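Long-range contacts in heme utilization carrier protein (Escherichia coli O157:H7, PDB 6U9J), which probably binds heme in the cytosol and carries it, with a likely link to anaerobic heme degradation and its product anaerobilin: residues S2-L7 / V30-S35; K8-G13 / I107-M112. All coordinates share one frame; numbering follows the deposited sequence.

Contact 1 (S2-L7 / V30-S35); sequences SLQEFL and VRNLPS
Leu7 and Asn32 carry this contact, by van der Waals packing. Leu7 CG stands anti to the carbonyl carbon (chi1 -71°), which aims the isobutyl group at the chain leaving helix 26-31. One methyl, CD1, rests on the backbone of Asn32, 3.6 Å from Asn32 O, and also touches Asn32 CB. The other methyl, CD2, meets Leu33 CD2 tip to tip at 4.1 Å. Pro34 CD lies 3.6 Å from Leu7 O, a carbon-to-carbonyl touch. The two segments belong to an all-helical N-terminal part: helix 3-7 packs against the turn that follows helix 26-31. Helix 15-22, which lies between them in sequence, is touched by Leu3 and Leu33. The amide of Asn32, its CG anti to the carbonyl carbon (chi1 -73°), makes the second group of contacts. It wedges between Leu3 and Gln4, crossing both side chains at about a right angle. Asn32 ND2 faces Leu3 CD2 at 3.5 Å, and Asn32 OD1 lies equally close to Gln4 CB and CG. Asn32 ND2 gives its hydrogen bond to Glu28 O, which holds the amide in place. The polar link is indirect. A water donates to Asn32 O at 2.6 Å and to Gln4 O, bridging the two backbones.

Contact 2 (K8-G13 / I107-M112); sequences KTEPDG and IERKFM
The guanidinium of Arg109 reaches across from the strand and takes two acceptors. Side-on, NE and NH1 both donate to Glu10 OE1, and Arg109 NH1 lies 3.0 Å from Glu10 OE1 in a salt bridge. OE1 receives NE on its syn lone pair, while NH1 meets it from above the carboxylate plane. End-on, NH1 and NH2 share Gly13 O, which sits in the guanidinium plane. The straighter bond is from Arg109 NH1 to Gly13 O, 3.0 Å long and nearly along the C=O axis. Glu10 is held by its other oxygen too: Lys110 N donates to Glu10 OE2 at 2.9 Å, well above the carboxylate plane. Gripped at both oxygens, the carboxylate has little freedom to rotate. Arg109 takes the crowded chi1 position (61°) and bends at chi3; Glu10 bends at chi2 (65°). These torsions bring the two groups together. Further out, Gly13 C abuts the Phe111 ring edge, 3.6 Å from Phe111 CE1, and Met112 CG covers one ring face. A water joins Pro11 O to Met112 N. Pro11 and Arg109 also touch helix 15-22. Arg109 ties the loop between helices 3-7 and 15-22 to strand 103-111, near the turn of its antiparallel beta hairpin with strand 114-122.

Contacts 1 and 2 have centres about 10 Å apart, on the same side of the chain's centre. Their segments alternate along the chain: 2-7, 8-13, 30-35, then 107-112. The first two are continuous, so helix 3-7 and the loop after it are held in turn by the end of the helical part and by the sheet. The later segments also meet. Ser35 O lies 3.2 Å from Glu108 N, probably hydrogen-bonded, where strand 36-40 begins beside strand 103-111. Leu33 and Val30 pack on Ile107 nearby. Contact 1 joins parts of the helical N-terminal region to each other; contact 2 joins its loop to strand 103-111, second from the end of the six-stranded sheet. Neither contact involves the other chain.

Contact 1 (S2-L7 / V30-S35)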
loop_
_atom_site.group_PDB
_atom_site.type_symbol
_atom_site.label_atom_id
_atom_site.label_comp_id
_atom_site.label_asym_id
_atom_site.label_seq_id
_atom_site.Cartn_x
_atom_site.Cartn_y
_atom_site.Cartn_z
ATOM N N SER A 2 -26.686 -3.364 -21.468
ATOM C CA SER A 2 -25.294 -3.111 -21.804
ATOM C C SER A 2 -24.615 -2.305 -20.697
ATOM O O SER A 2 -25.259 -1.751 -19.802
ATOM C CB SER A 2 -25.181 -2.385 -23.143
ATOM O OG SER A 2 -25.567 -1.024 -23.034
ATOM N N LEU A 3 -23.284 -2.240 -20.776
ATOM C CA LEU A 3 -22.505 -1.656 -19.688
ATOM C C LEU A 3 -22.786 -0.168 -19.534
ATOM O O LEU A 3 -23.020 0.316 -18.419
ATOM C CB LEU A 3 -21.016 -1.905 -19.919
ATOM C CG LEU A 3 -20.067 -1.214 -18.936
ATOM C CD1 LEU A 3 -20.293 -1.700 -17.516
ATOM C CD2 LEU A 3 -18.615 -1.435 -19.367
ATOM N N GLN A 4 -22.772 0.577 -20.644
ATOM C CA GLN A 4 -22.974 2.017 -20.551
ATOM C C GLN A 4 -24.386 2.338 -20.075
ATOM O O GLN A 4 -24.582 3.225 -19.241
ATOM C CB GLN A 4 -22.701 2.688 -21.894
ATOM C CG GLN A 4 -22.325 4.156 -21.747
ATOM C CD GLN A 4 -23.028 5.066 -22.738
ATOM O OE1 GLN A 4 -23.330 4.670 -23.867
ATOM N NE2 GLN A 4 -23.303 6.292 -22.313
ATOM N N GLU A 5 -25.384 1.616 -20.589
ATOM C CA GLU A 5 -26.752 1.814 -20.120
ATOM C C GLU A 5 -26.865 1.507 -18.632
ATOM O O GLU A 5 -27.510 2.253 -17.886
ATOM C CB GLU A 5 -27.714 0.946 -20.935
ATOM C CG GLU A 5 -27.681 1.241 -22.431
ATOM C CD GLU A 5 -28.634 0.364 -23.229
ATOM O OE1 GLU A 5 -29.002 0.760 -24.357
ATOM O OE2 GLU A 5 -29.011 -0.719 -22.732
ATOM N N PHE A 6 -26.220 0.431 -18.177
ATOM C CA PHE A 6 -26.253 0.087 -16.760
ATOM C C PHE A 6 -25.655 1.196 -15.900
ATOM O O PHE A 6 -26.157 1.477 -14.806
ATOM C CB PHE A 6 -25.512 -1.229 -16.530
ATOM C CG PHE A 6 -25.426 -1.638 -15.083
ATOM C CD1 PHE A 6 -26.549 -2.083 -14.405
ATOM C CD2 PHE A 6 -24.217 -1.586 -14.402
ATOM C CE1 PHE A 6 -26.474 -2.459 -13.076
ATOM C CE2 PHE A 6 -24.133 -1.960 -13.073
ATOM C CZ PHE A 6 -25.263 -2.400 -12.409
ATOM N N LEU A 7 -24.587 1.844 -16.375
ATOM C CA LEU A 7 -23.912 2.843 -15.557
ATOM C C LEU A 7 -24.627 4.188 -15.533
ATOM O O LEU A 7 -24.345 5.004 -14.647
ATOM C CB LEU A 7 -22.472 3.039 -16.037
ATOM C CG LEU A 7 -21.542 1.866 -15.725
ATOM C CD1 LEU A 7 -20.165 2.080 -16.361
ATOM C CD2 LEU A 7 -21.436 1.670 -14.223
ATOM N N VAL A 30 -14.836 2.424 -16.080
ATOM C CA VAL A 30 -14.646 3.847 -15.824
ATOM C C VAL A 30 -14.922 4.667 -17.079
ATOM O O VAL A 30 -15.479 5.768 -17.003
ATOM C CB VAL A 30 -13.231 4.093 -15.266
ATOM C CG1 VAL A 30 -12.867 5.558 -15.376
ATOM C CG2 VAL A 30 -13.178 3.638 -13.806
ATOM N N ARG A 31 -14.521 4.156 -18.247
ATOM C CA ARG A 31 -14.762 4.872 -19.497
ATOM C C ARG A 31 -16.243 5.099 -19.742
ATOM O O ARG A 31 -16.625 6.104 -20.351
ATOM C CB ARG A 31 -14.181 4.092 -20.672
ATOM C CG ARG A 31 -12.679 4.089 -20.750
ATOM C CD ARG A 31 -12.255 3.473 -22.070
ATOM N NE ARG A 31 -10.813 3.310 -22.167
ATOM C CZ ARG A 31 -9.976 4.271 -22.545
ATOM N NH1 ARG A 31 -8.678 4.019 -22.610
ATOM N NH2 ARG A 31 -10.437 5.477 -22.857
ATOM N N ASN A 32 -17.084 4.181 -19.280
ATOM C CA ASN A 32 -18.515 4.224 -19.541
ATOM C C ASN A 32 -19.301 4.920 -18.441
ATOM O O ASN A 32 -20.534 4.968 -18.510
ATOM C CB ASN A 32 -19.034 2.805 -19.758
ATOM C CG ASN A 32 -18.612 2.245 -21.095
ATOM O OD1 ASN A 32 -19.179 2.595 -22.130
ATOM N ND2 ASN A 32 -17.604 1.384 -21.086
ATOM N N LEU A 33 -18.620 5.476 -17.444
ATOM C CA LEU A 33 -19.285 6.264 -16.420
ATOM C C LEU A 33 -19.845 7.555 -17.016
ATOM O O LEU A 33 -19.337 8.062 -18.019
ATOM C CB LEU A 33 -18.306 6.606 -15.296
ATOM C CG LEU A 33 -17.940 5.478 -14.332
ATOM C CD1 LEU A 33 -16.824 5.923 -13.398
ATOM C CD2 LEU A 33 -19.166 5.035 -13.546
ATOM N N PRO A 34 -20.897 8.115 -16.410
ATOM C CA PRO A 34 -21.399 9.409 -16.896
ATOM C C PRO A 34 -20.443 10.564 -16.656
ATOM O O PRO A 34 -20.489 11.547 -17.405
ATOM C CB PRO A 34 -22.711 9.599 -16.122
ATOM C CG PRO A 34 -22.655 8.635 -14.986
ATOM C CD PRO A 34 -21.798 7.491 -15.429
ATOM N N SER A 35 -19.576 10.492 -15.641
ATOM C CA SER A 35 -18.719 11.623 -15.283
ATOM C C SER A 35 -17.290 11.124 -15.060
ATOM O O SER A 35 -16.863 10.947 -13.912
ATOM C CB SER A 35 -19.255 12.334 -14.052
ATOM O OG SER A 35 -18.467 13.469 -13.745
HETATM O O HOH W 1 -22.957 5.888 -18.717
#

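Contact 2 (K8-G13 / I107-M112)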
loop_
_atom_site.group_PDB
_atom_site.type_symbol
_atom_site.label_atom_id
_atom_site.label_comp_id
_atom_site.label_asym_id
_atom_site.label_seq_id
_atom_site.Cartn_x
_atom_site.Cartn_y
_atom_site.Cartn_z
ATOM N N LYS A 8 -25.558 4.435 -16.458
ATOM C CA LYS A 8 -26.262 5.714 -16.460
ATOM C C LYS A 8 -27.146 5.916 -15.230
ATOM O O LYS A 8 -27.801 6.960 -15.142
ATOM C CB LYS A 8 -27.115 5.853 -17.724
ATOM C CG LYS A 8 -26.341 5.678 -19.018
ATOM C CD LYS A 8 -27.089 6.203 -20.233
ATOM C CE LYS A 8 -26.495 7.511 -20.727
ATOM N NZ LYS A 8 -27.231 8.046 -21.906
ATOM N N THR A 9 -27.169 4.977 -14.272
ATOM C CA THR A 9 -28.086 5.076 -13.141
ATOM C C THR A 9 -27.417 4.750 -11.802
ATOM O O THR A 9 -28.105 4.420 -10.827
ATOM C CB THR A 9 -29.318 4.190 -13.380
ATOM O OG1 THR A 9 -30.400 4.628 -12.547
ATOM C CG2 THR A 9 -29.015 2.702 -13.146
ATOM N N GLU A 10 -26.084 4.860 -11.734
ATOM C CA GLU A 10 -25.281 4.806 -10.510
ATOM C C GLU A 10 -25.360 3.455 -9.804
ATOM O O GLU A 10 -26.358 3.151 -9.140
ATOM C CB GLU A 10 -25.694 5.919 -9.538
ATOM C CG GLU A 10 -24.720 6.163 -8.367
ATOM C CD GLU A 10 -23.342 6.671 -8.798
ATOM O OE1 GLU A 10 -22.418 5.842 -8.970
ATOM O OE2 GLU A 10 -23.181 7.906 -8.951
ATOM N N PRO A 11 -24.314 2.635 -9.892
ATOM C CA PRO A 11 -24.320 1.346 -9.187
ATOM C C PRO A 11 -24.300 1.541 -7.678
ATOM O O PRO A 11 -23.849 2.564 -7.160
ATOM C CB PRO A 11 -23.038 0.655 -9.677
ATOM C CG PRO A 11 -22.521 1.490 -10.813
ATOM C CD PRO A 11 -23.066 2.866 -10.637
ATOM N N ASP A 12 -24.790 0.523 -6.970
ATOM C CA ASP A 12 -24.997 0.611 -5.528
ATOM C C ASP A 12 -23.734 0.361 -4.711
ATOM O O ASP A 12 -23.808 0.388 -3.476
ATOM C CB ASP A 12 -26.081 -0.381 -5.092
ATOM C CG ASP A 12 -27.285 -0.376 -6.014
ATOM O OD1 ASP A 12 -27.755 0.724 -6.377
ATOM O OD2 ASP A 12 -27.761 -1.473 -6.379
ATOM N N GLY A 13 -22.591 0.123 -5.348
ATOM C CA GLY A 13 -21.361 -0.201 -4.635
ATOM C C GLY A 13 -20.136 0.231 -5.395
ATOM O O GLY A 13 -20.154 1.262 -6.086
ATOM N N ILE A 107 -12.575 10.829 -11.738
ATOM C CA ILE A 107 -13.936 10.319 -11.606
ATOM C C ILE A 107 -14.702 11.098 -10.549
ATOM O O ILE A 107 -14.190 11.361 -9.461
ATOM C CB ILE A 107 -13.920 8.822 -11.232
ATOM C CG1 ILE A 107 -13.221 8.017 -12.326
ATOM C CG2 ILE A 107 -15.365 8.318 -10.984
ATOM C CD1 ILE A 107 -12.763 6.643 -11.867
ATOM N N GLU A 108 -15.959 11.423 -10.854
ATOM C CA GLU A 108 -16.899 11.922 -9.860
ATOM C C GLU A 108 -18.124 11.027 -9.885
ATOM O O GLU A 108 -18.661 10.742 -10.959
ATOM C CB GLU A 108 -17.300 13.371 -10.132
ATOM C CG GLU A 108 -16.131 14.337 -10.035
ATOM C CD GLU A 108 -16.519 15.744 -10.453
ATOM O OE1 GLU A 108 -16.219 16.129 -11.602
ATOM O OE2 GLU A 108 -17.134 16.458 -9.631
ATOM N N ARG A 109 -18.533 10.553 -8.716
ATOM C CA ARG A 109 -19.752 9.750 -8.640
ATOM C C ARG A 109 -20.248 9.738 -7.206
ATOM O O ARG A 109 -19.600 10.244 -6.290
ATOM C CB ARG A 109 -19.499 8.321 -9.136
ATOM C CG ARG A 109 -18.452 7.581 -8.317
ATOM C CD ARG A 109 -18.231 6.167 -8.836
ATOM N NE ARG A 109 -19.447 5.365 -8.701
ATOM C CZ ARG A 109 -19.583 4.309 -7.900
ATOM N NH1 ARG A 109 -20.744 3.663 -7.856
ATOM N NH2 ARG A 109 -18.569 3.887 -7.155
ATOM N N LYS A 110 -21.437 9.174 -7.013
ATOM C CA LYS A 110 -21.888 8.897 -5.662
ATOM C C LYS A 110 -21.545 7.465 -5.278
ATOM O O LYS A 110 -21.706 6.538 -6.079
ATOM C CB LYS A 110 -23.391 9.134 -5.523
ATOM C CG LYS A 110 -23.736 10.606 -5.352
ATOM C CD LYS A 110 -25.169 10.804 -4.944
ATOM C CE LYS A 110 -25.494 12.282 -4.899
ATOM N NZ LYS A 110 -25.107 12.898 -3.603
ATOM N N PHE A 111 -21.019 7.302 -4.064
ATOM C CA PHE A 111 -20.721 5.994 -3.492
ATOM C C PHE A 111 -21.556 5.869 -2.227
ATOM O O PHE A 111 -21.277 6.544 -1.230
ATOM C CB PHE A 111 -19.230 5.835 -3.190
ATOM C CG PHE A 111 -18.885 4.518 -2.570
ATOM C CD1 PHE A 111 -19.173 3.332 -3.231
ATOM C CD2 PHE A 111 -18.280 4.459 -1.327
ATOM C CE1 PHE A 111 -18.862 2.113 -2.662
ATOM C CE2 PHE A 111 -17.969 3.240 -0.750
ATOM C CZ PHE A 111 -18.261 2.067 -1.418
ATOM N N MET A 112 -22.585 5.027 -2.283
ATOM C CA MET A 112 -23.521 4.881 -1.169
ATOM C C MET A 112 -24.033 6.244 -0.704
ATOM O O MET A 112 -24.081 6.544 0.491
ATOM C CB MET A 112 -22.867 4.123 -0.018
ATOM C CG MET A 112 -22.100 2.892 -0.477
ATOM S SD MET A 112 -21.864 1.704 0.850
ATOM C CE MET A 112 -20.813 2.647 1.943
HETATM O O HOH W 2 -22.877 3.473 -4.759
#